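Local coordinates for protein nadb-ler3 (PDB 3WXB) that acts as an NAD(P)H-dependent carbonyl reductase of the short-chain dehydrogenase/reductase family, probably reducing carbonyl substrates by hydride transfer from its bound nicotinamide cofactor, at residues V56-R61 with P79-V84; S108-L113 with Q149-M154; P228-T233 with K242-V247. All blocks are in the same frame, centred on the assembly; numbering follows the deposited sequence.

The three contacts illustrate how chemistry follows place in a Rossmann fold. Contacts 1 and 2 are buried and reach the same parallel sheet: contact 1 pairs two of its strands, 55-60 and 81-85, through a regular backbone ladder, whereas contact 2 seats helix 130-160 against the entry to strand 112-115 with one backbone bond and a few apolar groups. Contact 3, only partly buried, joins two pieces of the loop between strand 222-227 and helix 247-260, and combines a cation-pi stack with two backbone bonds. Contacts 1 and 3 both touch NADPH, at the adenine end and the nicotinamide end respectively; contact 2 lies back from the cofactor, within the core.

Contact 1: V56-R61 with P79-V84. With NDP (NADPH dihydro-nicotinamide-adenine-dinucleotide phosphate), chain C.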
loop_
_atom_site.group_PDB
_atom_site.type_symbol
_atom_site.label_atom_id
_atom_site.label_comp_id
_atom_site.label_asym_id
_atom_site.label_seq_id
_atom_site.Cartn_x
_atom_site.Cartn_y
_atom_site.Cartn_z
ATOM N N VAL A 56 10.906 28.495 -1.464
ATOM C CA VAL A 56 10.848 27.165 -1.996
ATOM C C VAL A 56 11.902 26.391 -1.219
ATOM O O VAL A 56 13.106 26.689 -1.311
ATOM C CB VAL A 56 11.191 27.121 -3.475
ATOM C CG1 VAL A 56 11.183 25.659 -3.946
ATOM C CG2 VAL A 56 10.194 27.977 -4.283
ATOM N N PHE A 57 11.445 25.455 -0.395
ATOM C CA PHE A 57 12.334 24.526 0.268
ATOM C C PHE A 57 12.580 23.341 -0.647
ATOM O O PHE A 57 11.641 22.627 -1.085
ATOM C CB PHE A 57 11.753 24.102 1.585
ATOM C CG PHE A 57 11.550 25.247 2.532
ATOM C CD1 PHE A 57 12.603 25.695 3.346
ATOM C CD2 PHE A 57 10.315 25.931 2.572
ATOM C CE1 PHE A 57 12.403 26.808 4.232
ATOM C CE2 PHE A 57 10.122 27.028 3.451
ATOM C CZ PHE A 57 11.159 27.468 4.259
ATOM N N ALA A 58 13.845 23.110 -0.965
ATOM C CA ALA A 58 14.144 21.963 -1.808
ATOM C C ALA A 58 14.941 20.973 -0.938
ATOM O O ALA A 58 16.041 21.325 -0.439
ATOM C CB ALA A 58 14.941 22.420 -2.991
ATOM N N THR A 59 14.427 19.765 -0.707
ATOM C CA THR A 59 15.205 18.869 0.126
ATOM C C THR A 59 16.113 17.995 -0.747
ATOM O O THR A 59 15.760 17.589 -1.875
ATOM C CB THR A 59 14.383 18.050 1.153
ATOM O OG1 THR A 59 13.913 16.836 0.554
ATOM C CG2 THR A 59 13.162 18.869 1.657
ATOM N N CYS A 60 17.302 17.707 -0.206
ATOM C CA CYS A 60 18.162 16.725 -0.814
ATOM C C CYS A 60 19.124 16.117 0.205
ATOM O O CYS A 60 19.136 16.447 1.393
ATOM C CB CYS A 60 18.918 17.269 -2.023
ATOM S SG CYS A 60 20.336 18.403 -1.627
ATOM N N ARG A 61 19.901 15.184 -0.297
ATOM C CA ARG A 61 20.899 14.467 0.444
ATOM C C ARG A 61 22.211 14.945 -0.093
ATOM O O ARG A 61 22.323 15.272 -1.257
ATOM C CB ARG A 61 20.801 12.995 0.132
ATOM C CG ARG A 61 19.719 12.268 0.755
ATOM C CD ARG A 61 19.347 11.203 -0.175
ATOM N NE ARG A 61 19.219 9.915 0.429
ATOM C CZ ARG A 61 19.197 8.774 -0.224
ATOM N NH1 ARG A 61 19.317 8.724 -1.525
ATOM N NH2 ARG A 61 19.064 7.687 0.443
ATOM N N PRO A 79 17.140 33.818 -4.428
ATOM C CA PRO A 79 17.188 33.961 -2.989
ATOM C C PRO A 79 15.995 33.291 -2.304
ATOM O O PRO A 79 16.065 33.032 -1.124
ATOM C CB PRO A 79 17.181 35.488 -2.765
ATOM C CG PRO A 79 16.736 36.085 -4.046
ATOM C CD PRO A 79 17.196 35.121 -5.118
ATOM N N ASN A 80 14.917 33.018 -3.054
ATOM C CA ASN A 80 13.745 32.326 -2.464
ATOM C C ASN A 80 13.934 30.778 -2.337
ATOM O O ASN A 80 13.185 30.108 -1.615
ATOM C CB ASN A 80 12.455 32.702 -3.194
ATOM C CG ASN A 80 12.552 32.558 -4.689
ATOM O OD1 ASN A 80 11.511 32.521 -5.381
ATOM N ND2 ASN A 80 13.781 32.477 -5.225
ATOM N N LEU A 81 14.962 30.247 -2.987
ATOM C CA LEU A 81 15.329 28.820 -2.886
ATOM C C LEU A 81 16.178 28.472 -1.671
ATOM O O LEU A 81 17.332 28.934 -1.570
ATOM C CB LEU A 81 16.077 28.372 -4.153
ATOM C CG LEU A 81 16.507 26.880 -4.255
ATOM C CD1 LEU A 81 15.307 25.931 -3.943
ATOM C CD2 LEU A 81 17.030 26.592 -5.642
ATOM N N VAL A 82 15.625 27.656 -0.760
ATOM C CA VAL A 82 16.290 27.177 0.436
ATOM C C VAL A 82 16.562 25.662 0.301
ATOM O O VAL A 82 15.605 24.879 0.225
ATOM C CB VAL A 82 15.440 27.402 1.682
ATOM C CG1 VAL A 82 16.146 26.907 2.942
ATOM C CG2 VAL A 82 15.045 28.901 1.845
ATOM N N ILE A 83 17.847 25.258 0.319
ATOM C CA ILE A 83 18.234 23.840 0.243
ATOM C C ILE A 83 18.287 23.219 1.635
ATOM O O ILE A 83 18.989 23.728 2.528
ATOM C CB ILE A 83 19.538 23.636 -0.554
ATOM C CG1 ILE A 83 19.307 24.014 -2.006
ATOM C CG2 ILE A 83 19.986 22.148 -0.497
ATOM C CD1 ILE A 83 20.594 24.091 -2.904
ATOM N N VAL A 84 17.497 22.150 1.834
ATOM C CA VAL A 84 17.346 21.458 3.117
ATOM C C VAL A 84 17.892 19.986 3.065
ATOM O O VAL A 84 17.402 19.143 2.248
ATOM C CB VAL A 84 15.847 21.482 3.616
ATOM C CG1 VAL A 84 15.727 20.924 5.053
ATOM C CG2 VAL A 84 15.248 22.925 3.567
HETATM P PA NDP C . 14.486 9.684 -9.642
HETATM O O1A NDP C . 14.986 8.306 -9.357
HETATM O O2A NDP C . 14.948 10.300 -10.820
HETATM O O5B NDP C . 14.767 10.620 -8.511
HETATM C C5B NDP C . 14.594 10.129 -7.152
HETATM C C4B NDP C . 14.711 11.298 -6.238
HETATM O O4B NDP C . 14.253 10.931 -4.822
HETATM C C3B NDP C . 16.170 11.781 -6.055
HETATM O O3B NDP C . 16.061 13.212 -5.658
HETATM C C2B NDP C . 16.619 10.967 -4.829
HETATM O O2B NDP C . 17.755 11.527 -4.135
HETATM C C1B NDP C . 15.360 11.069 -3.923
HETATM N N9A NDP C . 15.375 9.922 -2.868
HETATM C C8A NDP C . 15.313 8.576 -3.028
HETATM N N7A NDP C . 15.394 8.002 -1.811
HETATM C C5A NDP C . 15.643 8.950 -0.922
HETATM C C6A NDP C . 15.818 8.914 0.411
HETATM N N6A NDP C . 15.813 7.723 1.037
HETATM N N1A NDP C . 15.981 10.055 1.101
HETATM C C2A NDP C . 15.929 11.267 0.461
HETATM N N3A NDP C . 15.771 11.286 -0.918
HETATM C C4A NDP C . 15.589 10.139 -1.564
HETATM O O3 NDP C . 12.857 9.482 -9.611
HETATM P PN NDP C . 11.811 10.418 -10.412
HETATM O O1N NDP C . 11.511 9.758 -11.676
HETATM O O2N NDP C . 12.215 11.836 -10.359
HETATM O O5D NDP C . 10.545 10.138 -9.421
HETATM C C5D NDP C . 10.055 11.063 -8.431
HETATM C C4D NDP C . 8.692 10.550 -7.941
HETATM O O4D NDP C . 7.838 10.361 -9.058
HETATM C C3D NDP C . 8.888 9.135 -7.323
HETATM O O3D NDP C . 8.049 9.114 -6.173
HETATM C C2D NDP C . 8.408 8.189 -8.347
HETATM O O2D NDP C . 7.915 6.982 -7.770
HETATM C C1D NDP C . 7.312 8.984 -9.016
HETATM N N1N NDP C . 7.025 8.469 -10.379
HETATM C C2N NDP C . 7.966 8.499 -11.419
HETATM C C3N NDP C . 7.637 8.003 -12.685
HETATM C C7N NDP C . 8.525 8.063 -13.775
HETATM O O7N NDP C . 8.184 7.578 -14.856
HETATM N N7N NDP C . 9.682 8.776 -13.610
HETATM C C4N NDP C . 6.372 7.419 -12.905
HETATM C C5N NDP C . 5.410 7.357 -11.889
HETATM C C6N NDP C . 5.724 7.850 -10.612
HETATM P P2B NDP C . 19.285 11.023 -4.507
HETATM O O1X NDP C . 19.880 11.362 -3.206
HETATM O O2X NDP C . 19.585 11.833 -5.697
HETATM O O3X NDP C . 19.148 9.560 -4.741
#
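Val56 to Cys60 and Leu81 to Val84 are neighbouring parallel strands of the Rossmann fold, joined through helix 69-77 as a beta-alpha-beta unit, with strand 81-85 outermost in the sheet of this chain. The backbone ladder is regular. Val56 and Ala58 bond with both N and O, so that Asn80 O, Val82 N and O, and Val84 N are used in turn; the bond from Val84 N to Ala58 O, 2.8 Å long, is nearly straight. Cys60 N continues the ladder to Val84 O, and Cys60 also bonds to Leu86, while Phe57 and Thr59 direct their backbone bonds to Val29, Val31 and Ala34, in and just after strand 28-31.

On one face, Phe57 and Val82 lie side by side, with Phe57 CD1 3.7 Å from Val82 CB. Val84 CG2 comes to the edge of the same ring, 3.8 Å from Phe57 CD1, and helix 91-105 covers this apolar group. On the other face Leu81 holds CG trans to its amide nitrogen (chi1 -178°), and chi2 near 50° turns CD1 to Ala58 CB, 3.7 Å away, where helices 37-47 and 69-77 pack on them. Val56 CG1 also approaches Leu81 CD1.

Just after Cys60, Arg61 reaches the cofactor. Its guanidinium sets one face against the adenine, CZ lying 3.4 Å from NADPH C6A, and Glu87 holds NH2 by a salt bridge. The adenosine 2'-phosphate sits at the guanidinium edge, consistent with recognition of NADPH, and there Arg61 NH1 donates to NADPH O1X over 3.2 Å at an N-H...O angle of 174°.

Contact 2: S108-L113 with Q149-M154; sequences SGLNLL and QAFLPM
Leu110 and Phe151 meet because their first torsions send them into the same interface between sheet and helix: Leu110 places CG opposite its amide nitrogen (chi1 -178°), while Phe151 keeps CG beside its own nitrogen (chi1 -75°). The branch that arrives is Leu110 CD2, 3.8 Å from Phe151 CD1, and the two side chains cross at a slant. Leu113 CD2 reaches the root of the same aromatic residue, 4.3 Å from Phe151 CB, so two leucines of one segment bear on a single helical side chain.

One turn further along the helix the contact becomes polar. Leu110 N donates to Met154 O over 2.8 Å, but it approaches from above the carbonyl plane, 66° out of it, and therefore not along a lone pair. Gly109 comes in close beside this bond, its CA 3.2 Å from Met154 O, and a beta carbon there would probably crowd that oxygen. Leu110 CB and Met154 CB pack 3.9 Å apart, and the Met154 side chain also touches Leu105 of helix 91-105.

The helix-sheet layer of the Rossmann fold is completed around these groups. Ser28 OG bonds to Gly109 O and Asn111 N, tying the approach to strand 112-115 to strand 28-31, and Phe151 also touches Leu30 of strand 28-31 and Val101 of helix 91-105.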
loop_
_atom_site.group_PDB
_atom_site.type_symbol
_atom_site.label_atom_id
_atom_site.label_comp_id
_atom_site.label_asym_id
_atom_site.label_seq_id
_atom_site.Cartn_x
_atom_site.Cartn_y
_atom_site.Cartn_z
ATOM N N SER A 108 5.271 31.829 9.988
ATOM C CA SER A 108 4.387 31.686 8.828
ATOM C C SER A 108 4.078 30.206 8.522
ATOM O O SER A 108 4.847 29.315 8.894
ATOM C CB SER A 108 5.028 32.294 7.594
ATOM O OG SER A 108 4.711 33.685 7.530
ATOM N N GLY A 109 2.969 29.961 7.822
ATOM C CA GLY A 109 2.630 28.573 7.470
ATOM C C GLY A 109 3.377 28.004 6.290
ATOM O O GLY A 109 4.030 28.726 5.498
ATOM N N LEU A 110 3.255 26.686 6.127
ATOM C CA LEU A 110 3.698 26.044 4.888
ATOM C C LEU A 110 2.448 25.772 4.078
ATOM O O LEU A 110 1.559 25.044 4.523
ATOM C CB LEU A 110 4.441 24.709 5.173
ATOM C CG LEU A 110 4.994 23.957 3.957
ATOM C CD1 LEU A 110 6.104 24.661 3.217
ATOM C CD2 LEU A 110 5.413 22.483 4.308
ATOM N N ASN A 111 2.402 26.316 2.875
ATOM C CA ASN A 111 1.216 26.167 2.021
ATOM C C ASN A 111 1.143 24.851 1.273
ATOM O O ASN A 111 0.056 24.346 1.033
ATOM C CB ASN A 111 1.141 27.300 1.009
ATOM C CG ASN A 111 0.977 28.667 1.682
ATOM O OD1 ASN A 111 -0.078 29.019 2.245
ATOM N ND2 ASN A 111 2.029 29.415 1.666
ATOM N N LEU A 112 2.287 24.289 0.906
ATOM C CA LEU A 112 2.296 23.187 -0.057
ATOM C C LEU A 112 3.436 22.225 0.290
ATOM O O LEU A 112 4.623 22.662 0.413
ATOM C CB LEU A 112 2.603 23.730 -1.436
ATOM C CG LEU A 112 1.761 23.322 -2.621
ATOM C CD1 LEU A 112 2.453 23.428 -3.955
ATOM C CD2 LEU A 112 0.855 22.041 -2.436
ATOM N N LEU A 113 3.119 20.940 0.472
ATOM C CA LEU A 113 4.166 19.951 0.800
ATOM C C LEU A 113 4.071 18.956 -0.301
ATOM O O LEU A 113 2.982 18.393 -0.487
ATOM C CB LEU A 113 3.874 19.229 2.121
ATOM C CG LEU A 113 4.708 17.932 2.377
ATOM C CD1 LEU A 113 6.206 18.330 2.446
ATOM C CD2 LEU A 113 4.263 17.389 3.755
ATOM N N GLN A 149 3.244 14.309 9.101
ATOM C CA GLN A 149 3.073 14.526 10.546
ATOM C C GLN A 149 3.985 15.677 11.012
ATOM O O GLN A 149 3.559 16.535 11.781
ATOM C CB GLN A 149 3.424 13.294 11.370
ATOM C CG GLN A 149 2.378 12.210 11.430
ATOM C CD GLN A 149 2.963 10.906 12.020
ATOM O OE1 GLN A 149 4.168 10.736 12.073
ATOM N NE2 GLN A 149 2.091 9.986 12.417
ATOM N N ALA A 150 5.240 15.677 10.563
ATOM C CA ALA A 150 6.203 16.654 11.060
ATOM C C ALA A 150 5.900 18.076 10.528
ATOM O O ALA A 150 6.160 19.080 11.209
ATOM C CB ALA A 150 7.635 16.213 10.712
ATOM N N PHE A 151 5.331 18.173 9.317
ATOM C CA PHE A 151 4.990 19.468 8.786
ATOM C C PHE A 151 3.539 19.899 9.145
ATOM O O PHE A 151 3.123 21.032 8.849
ATOM C CB PHE A 151 5.331 19.545 7.278
ATOM C CG PHE A 151 6.785 19.688 7.034
ATOM C CD1 PHE A 151 7.411 20.941 7.165
ATOM C CD2 PHE A 151 7.582 18.574 6.790
ATOM C CE1 PHE A 151 8.797 21.078 6.965
ATOM C CE2 PHE A 151 8.942 18.687 6.613
ATOM C CZ PHE A 151 9.566 19.929 6.714
ATOM N N LEU A 152 2.786 19.012 9.791
ATOM C CA LEU A 152 1.373 19.307 10.106
ATOM C C LEU A 152 1.147 20.685 10.807
ATOM O O LEU A 152 0.196 21.394 10.460
ATOM C CB LEU A 152 0.747 18.218 10.964
ATOM C CG LEU A 152 -0.729 17.791 10.684
ATOM C CD1 LEU A 152 -1.489 17.429 11.917
ATOM C CD2 LEU A 152 -1.564 18.719 9.835
ATOM N N PRO A 153 1.994 21.036 11.804
ATOM C CA PRO A 153 1.791 22.306 12.509
ATOM C C PRO A 153 1.839 23.460 11.534
ATOM O O PRO A 153 1.013 24.361 11.631
ATOM C CB PRO A 153 3.009 22.369 13.466
ATOM C CG PRO A 153 3.192 20.896 13.865
ATOM C CD PRO A 153 3.027 20.213 12.476
ATOM N N MET A 154 2.786 23.420 10.605
ATOM C CA MET A 154 2.960 24.486 9.632
ATOM C C MET A 154 1.930 24.527 8.503
ATOM O O MET A 154 1.540 25.616 8.060
ATOM C CB MET A 154 4.347 24.434 9.033
ATOM C CG MET A 154 5.446 24.818 10.066
ATOM S SD MET A 154 7.037 24.258 9.464
ATOM C CE MET A 154 7.120 22.726 10.363
#

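Contact 3: P228-T233 with K242-V247; sequences PGWVKT and KSRVTV. With NDP (NADPH dihydro-nicotinamide-adenine-dinucleotide phosphate), chain C.
Arg244 crosses over one face of the Trp230 indole. CB passes 3.6 Å from Trp230 O and CG approaches Trp230 CE3; with the chain bent at chi2 and chi3, CD rests over the five-membered ring and NE lies 3.6 Å from Trp230 CE2. The guanidinium lies flat on the indole, planes 19° apart, with CZ 4.0 Å from the centroid of the five-membered ring in a cation-pi stack. At the tip, Val231 O lies in the guanidinium plane, 3.0 Å from Arg244 NH1, while NH2 bonds to Gly237 O and Leu239 O.

A single bridge also pairs the backbones: Val245 N donates to Trp230 O, and Lys232 N to Val245 O. A water joins Trp230 N to Ser243 O, and Trp230 NE1 bonds to Gly236 O. Replacing Trp230 with alanine is likely to leave the Arg244 guanidinium without the ring it stacks on and Gly236 O without its N-H partner.

Val231 N donates to the carboxamide oxygen O7N of NADPH over 2.7 Å, and Thr233 OG1 donates to its phosphate oxygen O1N. Stack and bridge probably help to steady this loop, consistent with a fixed ring orientation for hydride transfer.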
loop_
_atom_site.group_PDB
_atom_site.type_symbol
_atom_site.label_atom_id
_atom_site.label_comp_id
_atom_site.label_asym_id
_atom_site.label_seq_id
_atom_site.Cartn_x
_atom_site.Cartn_y
_atom_site.Cartn_z
ATOM N N PRO A 228 2.514 11.242 -12.387
ATOM C CA PRO A 228 3.270 12.226 -13.174
ATOM C C PRO A 228 3.416 11.809 -14.589
ATOM O O PRO A 228 3.943 12.550 -15.387
ATOM C CB PRO A 228 4.625 12.282 -12.465
ATOM C CG PRO A 228 4.770 10.890 -11.904
ATOM C CD PRO A 228 3.418 10.449 -11.486
ATOM N N GLY A 229 2.916 10.638 -14.919
ATOM C CA GLY A 229 3.077 10.125 -16.255
ATOM C C GLY A 229 4.300 9.181 -16.247
ATOM O O GLY A 229 4.861 8.911 -15.203
ATOM N N TRP A 230 4.695 8.666 -17.398
ATOM C CA TRP A 230 5.943 7.904 -17.500
ATOM C C TRP A 230 7.048 8.855 -17.959
ATOM O O TRP A 230 7.182 9.176 -19.176
ATOM C CB TRP A 230 5.730 6.769 -18.469
ATOM C CG TRP A 230 6.908 5.809 -18.622
ATOM C CD1 TRP A 230 8.024 5.732 -17.818
ATOM C CD2 TRP A 230 7.048 4.785 -19.603
ATOM N NE1 TRP A 230 8.851 4.735 -18.263
ATOM C CE2 TRP A 230 8.274 4.127 -19.345
ATOM C CE3 TRP A 230 6.261 4.355 -20.685
ATOM C CZ2 TRP A 230 8.747 3.085 -20.145
ATOM C CZ3 TRP A 230 6.720 3.332 -21.463
ATOM C CH2 TRP A 230 7.957 2.693 -21.187
ATOM N N VAL A 231 7.851 9.268 -16.995
ATOM C CA VAL A 231 8.654 10.458 -17.128
ATOM C C VAL A 231 10.092 10.051 -17.443
ATOM O O VAL A 231 10.585 9.092 -16.874
ATOM C CB VAL A 231 8.584 11.398 -15.896
ATOM C CG1 VAL A 231 9.185 12.818 -16.267
ATOM C CG2 VAL A 231 7.081 11.584 -15.323
ATOM N N LYS A 232 10.714 10.802 -18.357
ATOM C CA LYS A 232 12.112 10.621 -18.766
ATOM C C LYS A 232 13.075 11.062 -17.647
ATOM O O LYS A 232 13.513 12.206 -17.594
ATOM C CB LYS A 232 12.331 11.313 -20.143
ATOM C CG LYS A 232 13.116 12.723 -20.194
ATOM C CD LYS A 232 12.796 13.834 -19.072
ATOM C CE LYS A 232 13.207 15.208 -19.537
ATOM N NZ LYS A 232 13.913 15.115 -20.918
ATOM N N THR A 233 13.340 10.151 -16.701
ATOM C CA THR A 233 14.187 10.436 -15.541
ATOM C C THR A 233 15.022 9.175 -15.369
ATOM O O THR A 233 14.800 8.204 -16.098
ATOM C CB THR A 233 13.390 10.605 -14.251
ATOM O OG1 THR A 233 12.836 9.326 -13.864
ATOM C CG2 THR A 233 12.294 11.719 -14.387
ATOM N N LYS A 242 6.234 6.774 -27.402
ATOM C CA LYS A 242 5.216 7.805 -27.619
ATOM C C LYS A 242 4.499 8.277 -26.337
ATOM O O LYS A 242 4.080 9.429 -26.256
ATOM C CB LYS A 242 4.168 7.309 -28.638
ATOM C CG LYS A 242 3.079 6.335 -28.110
ATOM C CD LYS A 242 1.943 6.139 -29.144
ATOM C CE LYS A 242 1.487 7.499 -29.735
ATOM N NZ LYS A 242 0.290 7.424 -30.614
ATOM N N SER A 243 4.343 7.375 -25.364
ATOM C CA SER A 243 3.633 7.689 -24.111
ATOM C C SER A 243 4.427 8.566 -23.187
ATOM O O SER A 243 3.862 9.143 -22.271
ATOM C CB SER A 243 3.304 6.426 -23.330
ATOM O OG SER A 243 2.104 5.902 -23.793
ATOM N N ARG A 244 5.734 8.641 -23.391
ATOM C CA ARG A 244 6.602 9.325 -22.425
ATOM C C ARG A 244 6.520 10.829 -22.422
ATOM O O ARG A 244 6.409 11.477 -23.460
ATOM C CB ARG A 244 8.038 8.870 -22.619
ATOM C CG ARG A 244 8.081 7.410 -22.335
ATOM C CD ARG A 244 8.631 7.197 -20.965
ATOM N NE ARG A 244 9.918 6.679 -21.211
ATOM C CZ ARG A 244 10.980 6.789 -20.453
ATOM N NH1 ARG A 244 10.979 7.450 -19.303
ATOM N NH2 ARG A 244 12.071 6.227 -20.922
ATOM N N VAL A 245 6.625 11.393 -21.237
ATOM C CA VAL A 245 6.698 12.821 -21.140
ATOM C C VAL A 245 8.043 13.203 -20.589
ATOM O O VAL A 245 8.746 12.364 -19.978
ATOM C CB VAL A 245 5.537 13.377 -20.311
ATOM C CG1 VAL A 245 4.240 13.095 -21.066
ATOM C CG2 VAL A 245 5.509 12.744 -18.933
ATOM N N THR A 246 8.421 14.450 -20.864
ATOM C CA THR A 246 9.599 15.060 -20.277
ATOM C C THR A 246 9.193 15.559 -18.886
ATOM O O THR A 246 8.014 15.678 -18.583
ATOM C CB THR A 246 10.090 16.274 -21.171
ATOM O OG1 THR A 246 9.059 17.265 -21.198
ATOM C CG2 THR A 246 10.440 15.813 -22.666
ATOM N N VAL A 247 10.187 15.845 -18.056
ATOM C CA VAL A 247 10.014 16.405 -16.751
ATOM C C VAL A 247 9.261 17.725 -16.875
ATOM O O VAL A 247 8.373 18.029 -16.033
ATOM C CB VAL A 247 11.407 16.634 -16.104
ATOM C CG1 VAL A 247 11.337 17.602 -14.969
ATOM C CG2 VAL A 247 12.014 15.279 -15.637
HETATM P PA NDP C . 14.486 9.684 -9.642
HETATM O O1A NDP C . 14.986 8.306 -9.357
HETATM O O2A NDP C . 14.948 10.300 -10.820
HETATM O O5B NDP C . 14.767 10.620 -8.511
HETATM C C5B NDP C . 14.594 10.129 -7.152
HETATM C C4B NDP C . 14.711 11.298 -6.238
HETATM O O4B NDP C . 14.253 10.931 -4.822
HETATM C C3B NDP C . 16.170 11.781 -6.055
HETATM O O3B NDP C . 16.061 13.212 -5.658
HETATM C C2B NDP C . 16.619 10.967 -4.829
HETATM O O2B NDP C . 17.755 11.527 -4.135
HETATM C C1B NDP C . 15.360 11.069 -3.923
HETATM N N9A NDP C . 15.375 9.922 -2.868
HETATM C C8A NDP C . 15.313 8.576 -3.028
HETATM N N7A NDP C . 15.394 8.002 -1.811
HETATM C C5A NDP C . 15.643 8.950 -0.922
HETATM C C6A NDP C . 15.818 8.914 0.411
HETATM N N6A NDP C . 15.813 7.723 1.037
HETATM N N1A NDP C . 15.981 10.055 1.101
HETATM C C2A NDP C . 15.929 11.267 0.461
HETATM N N3A NDP C . 15.771 11.286 -0.918
HETATM C C4A NDP C . 15.589 10.139 -1.564
HETATM O O3 NDP C . 12.857 9.482 -9.611
HETATM P PN NDP C . 11.811 10.418 -10.412
HETATM O O1N NDP C . 11.511 9.758 -11.676
HETATM O O2N NDP C . 12.215 11.836 -10.359
HETATM O O5D NDP C . 10.545 10.138 -9.421
HETATM C C5D NDP C . 10.055 11.063 -8.431
HETATM C C4D NDP C . 8.692 10.550 -7.941
HETATM O O4D NDP C . 7.838 10.361 -9.058
HETATM C C3D NDP C . 8.888 9.135 -7.323
HETATM O O3D NDP C . 8.049 9.114 -6.173
HETATM C C2D NDP C . 8.408 8.189 -8.347
HETATM O O2D NDP C . 7.915 6.982 -7.770
HETATM C C1D NDP C . 7.312 8.984 -9.016
HETATM N N1N NDP C . 7.025 8.469 -10.379
HETATM C C2N NDP C . 7.966 8.499 -11.419
HETATM C C3N NDP C . 7.637 8.003 -12.685
HETATM C C7N NDP C . 8.525 8.063 -13.775
HETATM O O7N NDP C . 8.184 7.578 -14.856
HETATM N N7N NDP C . 9.682 8.776 -13.610
HETATM C C4N NDP C . 6.372 7.419 -12.905
HETATM C C5N NDP C . 5.410 7.357 -11.889
HETATM C C6N NDP C . 5.724 7.850 -10.612
HETATM P P2B NDP C . 19.285 11.023 -4.507
HETATM O O1X NDP C . 19.880 11.362 -3.206
HETATM O O2X NDP C . 19.585 11.833 -5.697
HETATM O O3X NDP C . 19.148 9.560 -4.741
HETATM O O HOH W 1 3.291 9.419 -19.700
#